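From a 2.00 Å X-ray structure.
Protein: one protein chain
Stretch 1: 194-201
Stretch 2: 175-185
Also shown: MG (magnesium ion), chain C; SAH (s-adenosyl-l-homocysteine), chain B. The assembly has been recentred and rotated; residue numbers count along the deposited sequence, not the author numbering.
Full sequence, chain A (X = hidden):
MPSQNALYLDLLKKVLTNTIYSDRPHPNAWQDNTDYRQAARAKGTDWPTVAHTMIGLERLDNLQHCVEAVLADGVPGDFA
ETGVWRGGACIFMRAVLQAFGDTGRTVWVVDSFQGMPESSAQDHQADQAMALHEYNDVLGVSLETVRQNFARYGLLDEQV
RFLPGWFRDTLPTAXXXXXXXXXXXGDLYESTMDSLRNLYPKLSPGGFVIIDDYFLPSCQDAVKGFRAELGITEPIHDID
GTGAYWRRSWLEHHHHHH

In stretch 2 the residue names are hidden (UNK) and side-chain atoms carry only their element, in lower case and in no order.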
# COMPACT_ATOMS: atom_id res chain seq x y z
N ASP A 194 -28.49 -6.98 17.70
CA ASP A 194 -27.63 -7.36 18.84
C ASP A 194 -26.48 -6.38 19.03
O ASP A 194 -26.09 -6.08 20.16
CB ASP A 194 -27.08 -8.77 18.67
CG ASP A 194 -28.14 -9.84 18.89
OD1 ASP A 194 -29.09 -9.58 19.66
OD2 ASP A 194 -28.02 -10.93 18.28
N SER A 195 -25.93 -5.90 17.92
CA SER A 195 -24.87 -4.93 17.98
C SER A 195 -25.39 -3.58 18.49
O SER A 195 -24.78 -2.96 19.36
CB SER A 195 -24.20 -4.80 16.59
OG SER A 195 -23.17 -3.82 16.64
N LEU A 196 -26.51 -3.12 17.95
CA LEU A 196 -27.06 -1.83 18.37
C LEU A 196 -27.48 -1.88 19.82
O LEU A 196 -27.10 -1.01 20.60
CB LEU A 196 -28.26 -1.39 17.50
CG LEU A 196 -27.89 -0.91 16.10
CD1 LEU A 196 -29.15 -0.73 15.28
CD2 LEU A 196 -27.10 0.38 16.16
N ARG A 197 -28.28 -2.88 20.18
CA ARG A 197 -28.77 -2.99 21.57
C ARG A 197 -27.64 -2.96 22.60
O ARG A 197 -27.74 -2.31 23.64
CB ARG A 197 -29.56 -4.28 21.78
CG ARG A 197 -30.92 -4.27 21.14
CD ARG A 197 -31.85 -5.40 21.66
NE ARG A 197 -33.05 -5.44 20.83
CZ ARG A 197 -34.00 -4.52 20.85
NH1 ARG A 197 -33.92 -3.49 21.70
NH2 ARG A 197 -35.04 -4.61 20.04
N ASN A 198 -26.56 -3.67 22.32
CA ASN A 198 -25.47 -3.78 23.28
C ASN A 198 -24.41 -2.69 23.20
O ASN A 198 -23.79 -2.38 24.23
CB ASN A 198 -24.84 -5.18 23.18
CG ASN A 198 -25.84 -6.31 23.52
OD1 ASN A 198 -26.23 -6.44 24.66
ND2 ASN A 198 -26.24 -7.10 22.53
N LEU A 199 -24.16 -2.11 22.02
CA LEU A 199 -23.03 -1.19 21.89
C LEU A 199 -23.42 0.27 21.70
O LEU A 199 -22.66 1.16 22.08
CB LEU A 199 -22.08 -1.64 20.76
CG LEU A 199 -21.48 -3.04 20.91
CD1 LEU A 199 -20.58 -3.34 19.69
CD2 LEU A 199 -20.70 -3.20 22.22
N TYR A 200 -24.59 0.53 21.13
CA TYR A 200 -25.00 1.92 20.98
C TYR A 200 -24.98 2.70 22.30
O TYR A 200 -24.60 3.86 22.31
CB TYR A 200 -26.38 2.06 20.39
CG TYR A 200 -26.69 3.51 20.06
CD1 TYR A 200 -26.12 4.09 18.94
CD2 TYR A 200 -27.53 4.31 20.86
CE1 TYR A 200 -26.38 5.40 18.61
CE2 TYR A 200 -27.78 5.65 20.54
CZ TYR A 200 -27.19 6.18 19.38
OH TYR A 200 -27.40 7.49 18.97
N PRO A 201 -25.43 2.07 23.40
CA PRO A 201 -25.40 2.81 24.67
C PRO A 201 -23.99 3.23 25.09
O PRO A 201 -23.86 4.22 25.81
CB PRO A 201 -26.00 1.81 25.68
CG PRO A 201 -26.81 0.84 24.85
CD PRO A 201 -26.06 0.75 23.52
N UNK A 175 -16.22 -6.44 27.05
CA UNK A 175 -15.32 -5.62 27.88
C UNK A 175 -15.01 -4.23 27.28
O UNK A 175 -13.96 -3.64 27.55
c UNK A 175 -15.50 -7.56 26.41
c UNK A 175 -14.05 -7.32 26.76
c UNK A 175 -14.06 -6.48 28.00
N UNK A 176 -15.95 -3.72 26.49
CA UNK A 176 -15.85 -2.39 25.89
C UNK A 176 -16.52 -1.38 26.82
O UNK A 176 -17.64 -1.60 27.28
c UNK A 176 -16.56 -3.67 22.29
c UNK A 176 -16.54 -2.40 24.51
c UNK A 176 -15.79 -3.34 23.54
c UNK A 176 -16.62 -1.00 23.94
N UNK A 177 -15.85 -0.27 27.12
CA UNK A 177 -16.42 0.73 28.04
C UNK A 177 -17.08 1.88 27.30
O UNK A 177 -18.19 2.30 27.63
n UNK A 177 -13.74 -1.13 30.85
c UNK A 177 -14.87 -0.79 30.25
c UNK A 177 -15.33 1.30 28.96
c UNK A 177 -15.26 0.66 30.32
o UNK A 177 -15.58 -1.61 29.65
N UNK A 178 -16.37 2.43 26.33
CA UNK A 178 -16.95 3.46 25.48
C UNK A 178 -16.43 3.43 24.06
O UNK A 178 -15.34 2.93 23.78
c UNK A 178 -16.79 4.86 26.11
o UNK A 178 -14.24 6.95 27.71
c UNK A 178 -15.33 6.58 27.23
c UNK A 178 -15.39 5.28 26.45
o UNK A 178 -16.36 7.26 27.35
N UNK A 179 -17.24 3.97 23.16
CA UNK A 179 -16.96 3.92 21.75
C UNK A 179 -17.13 5.31 21.22
O UNK A 179 -18.07 6.01 21.60
c UNK A 179 -17.93 2.97 21.04
c UNK A 179 -16.47 0.97 20.76
c UNK A 179 -18.93 0.64 20.72
c UNK A 179 -17.78 1.46 21.31
N UNK A 180 -16.24 5.70 20.32
CA UNK A 180 -16.41 6.91 19.55
C UNK A 180 -16.92 6.60 18.16
O UNK A 180 -17.52 7.45 17.50
c UNK A 180 -15.08 7.65 19.46
N UNK A 181 -16.63 5.39 17.68
CA UNK A 181 -17.13 4.95 16.38
C UNK A 181 -17.63 3.51 16.48
O UNK A 181 -16.97 2.65 17.02
c UNK A 181 -16.03 5.05 15.26
c UNK A 181 -15.58 6.47 15.06
c UNK A 181 -16.48 4.41 13.95
N UNK A 182 -18.80 3.25 15.92
CA UNK A 182 -19.40 1.92 15.97
C UNK A 182 -19.79 1.58 14.56
O UNK A 182 -20.68 2.24 13.99
c UNK A 182 -21.53 0.67 16.86
c UNK A 182 -20.73 -0.59 17.23
c UNK A 182 -20.62 1.91 16.92
c UNK A 182 -22.79 0.83 17.76
N UNK A 183 -19.10 0.61 13.97
CA UNK A 183 -19.36 0.21 12.59
C UNK A 183 -20.07 -1.14 12.56
O UNK A 183 -19.59 -2.11 13.15
c UNK A 183 -17.04 0.11 9.41
n UNK A 183 -17.53 0.55 8.13
n UNK A 183 -17.99 -1.58 7.33
c UNK A 183 -18.03 -0.25 7.20
c UNK A 183 -18.08 0.19 11.76
c UNK A 183 -18.32 0.01 10.27
n UNK A 183 -18.54 0.31 6.11
N UNK A 184 -21.25 -1.18 11.93
CA UNK A 184 -22.07 -2.41 11.85
C UNK A 184 -21.99 -2.95 10.44
O UNK A 184 -22.33 -2.25 9.47
c UNK A 184 -23.19 -1.12 14.46
c UNK A 184 -23.51 -2.15 12.21
c UNK A 184 -23.91 -2.17 13.67
c UNK A 184 -25.39 -1.97 13.75
N UNK A 185 -21.48 -4.16 10.32
CA UNK A 185 -21.37 -4.78 9.03
C UNK A 185 -21.66 -6.25 9.19
O UNK A 185 -20.95 -7.09 8.66
o UNK A 185 -21.02 -5.08 6.32
o UNK A 185 -18.94 -4.25 6.27
c UNK A 185 -19.99 -4.52 8.42
c UNK A 185 -19.98 -4.63 6.90
MG MG C . -21.55 -4.65 4.39
N SAH B . -15.24 -6.62 4.41
CA SAH B . -16.41 -6.47 5.29
CB SAH B . -16.85 -7.70 6.06
CG SAH B . -18.15 -7.89 6.83
SD SAH B . -18.80 -9.47 6.21
C SAH B . -15.83 -5.49 6.23
O SAH B . -16.43 -5.36 7.29
OXT SAH B . -14.71 -4.94 5.65
C5' SAH B . -19.91 -9.98 7.57
C4' SAH B . -19.19 -10.47 8.83
O4' SAH B . -20.06 -10.49 9.94
C3' SAH B . -18.64 -11.90 8.74
O3' SAH B . -17.25 -11.84 8.99
C2' SAH B . -19.40 -12.74 9.77
O2' SAH B . -18.69 -13.81 10.43
C1' SAH B . -19.87 -11.65 10.74
N9 SAH B . -21.13 -11.91 11.48
C8 SAH B . -22.40 -11.72 10.98
N7 SAH B . -23.27 -12.00 11.96
C5 SAH B . -22.59 -12.32 13.08
C6 SAH B . -22.98 -12.69 14.37
N6 SAH B . -24.26 -12.77 14.71
N1 SAH B . -22.02 -12.98 15.32
C2 SAH B . -20.67 -12.89 15.02
N3 SAH B . -20.31 -12.56 13.74
C4 SAH B . -21.24 -12.24 12.79
O HOH W 1 -19.68 -5.40 3.58
O HOH W 2 -21.91 -4.84 2.15
O HOH W 3 -21.99 -6.68 4.17

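At position 175 three carbons close a ring onto the backbone N, which makes it Pro175; it lies beyond the reach of the helix. Position 176 has four carbons, forked at the first, and the end of its two-carbon arm lies against Leu199. That is Ile176, its CD1 4.2 Å from CD2 of Leu199. Position 177 carries three carbons, the third bearing one O and one N: Gln177, exposed and without a partner on stretch 1. Position 178 has three carbons, the third holding two oxygens, so it is Glu178; its CA-to-CB bond points away from the helix and the carboxylate stays in the open.

Position 179 has four carbons forked at the second and touches Leu199: Leu179, directed toward the helix, with CD1 3.9 Å from CB of Leu199. Position 180 has a single carbon: Ala180, where the chain turns a corner and leaves the helix out of reach. Position 181, one carbon carrying two more, is Val181, buried but too distant to touch stretch 1.

At 182 four carbons fork at the second again, against Ser195, Leu199 and Tyr200: Leu182. Its CD1 lies 3.7 Å from CD1 of Leu199, its CD2 3.8 Å from the backbone N of Tyr200. Position 183 has three carbons, a nitrogen, then a carbon with two more nitrogens. This is Arg183, whose CA-to-CB bond points away from the helix. Position 184, another four-carbon side chain forked at the second, touches Ser195 and Leu196: Leu184. Its CD1 is 3.5 Å from OG of Ser195 and its CD2 3.6 Å from CG of Leu196. Position 185 has two carbons, the second with two oxygens: Asp185. Its OD1 binds the magnesium at 2.0 Å, and its OD2 forms a salt bridge with NH1 of Arg183 at 3.0 Å.

The rule is alternation. The helix and strand run nearly antiparallel, 162° apart with axes 9.7 Å at closest approach, and Leu182 and Leu184 face the helix while Arg183 between them faces the other way, its charge paired with Asp185. On the helix, Ser195 and Leu199 are one turn apart, linked by the backbone hydrogen bond from N of Leu199 to O of Ser195 (2.9 Å), and both point toward the strand; Leu196 starts sideways but its end comes nearer. Leu199 has the largest covered area and gathers Ile176, Leu179 and Leu182 around it. No hydrogen bond crosses between the stretches: packing carries the contact, and the OG of Ser195 finds its polar partner elsewhere in the structure.

Stretch 2 (175-185) PIQELAVLRLD
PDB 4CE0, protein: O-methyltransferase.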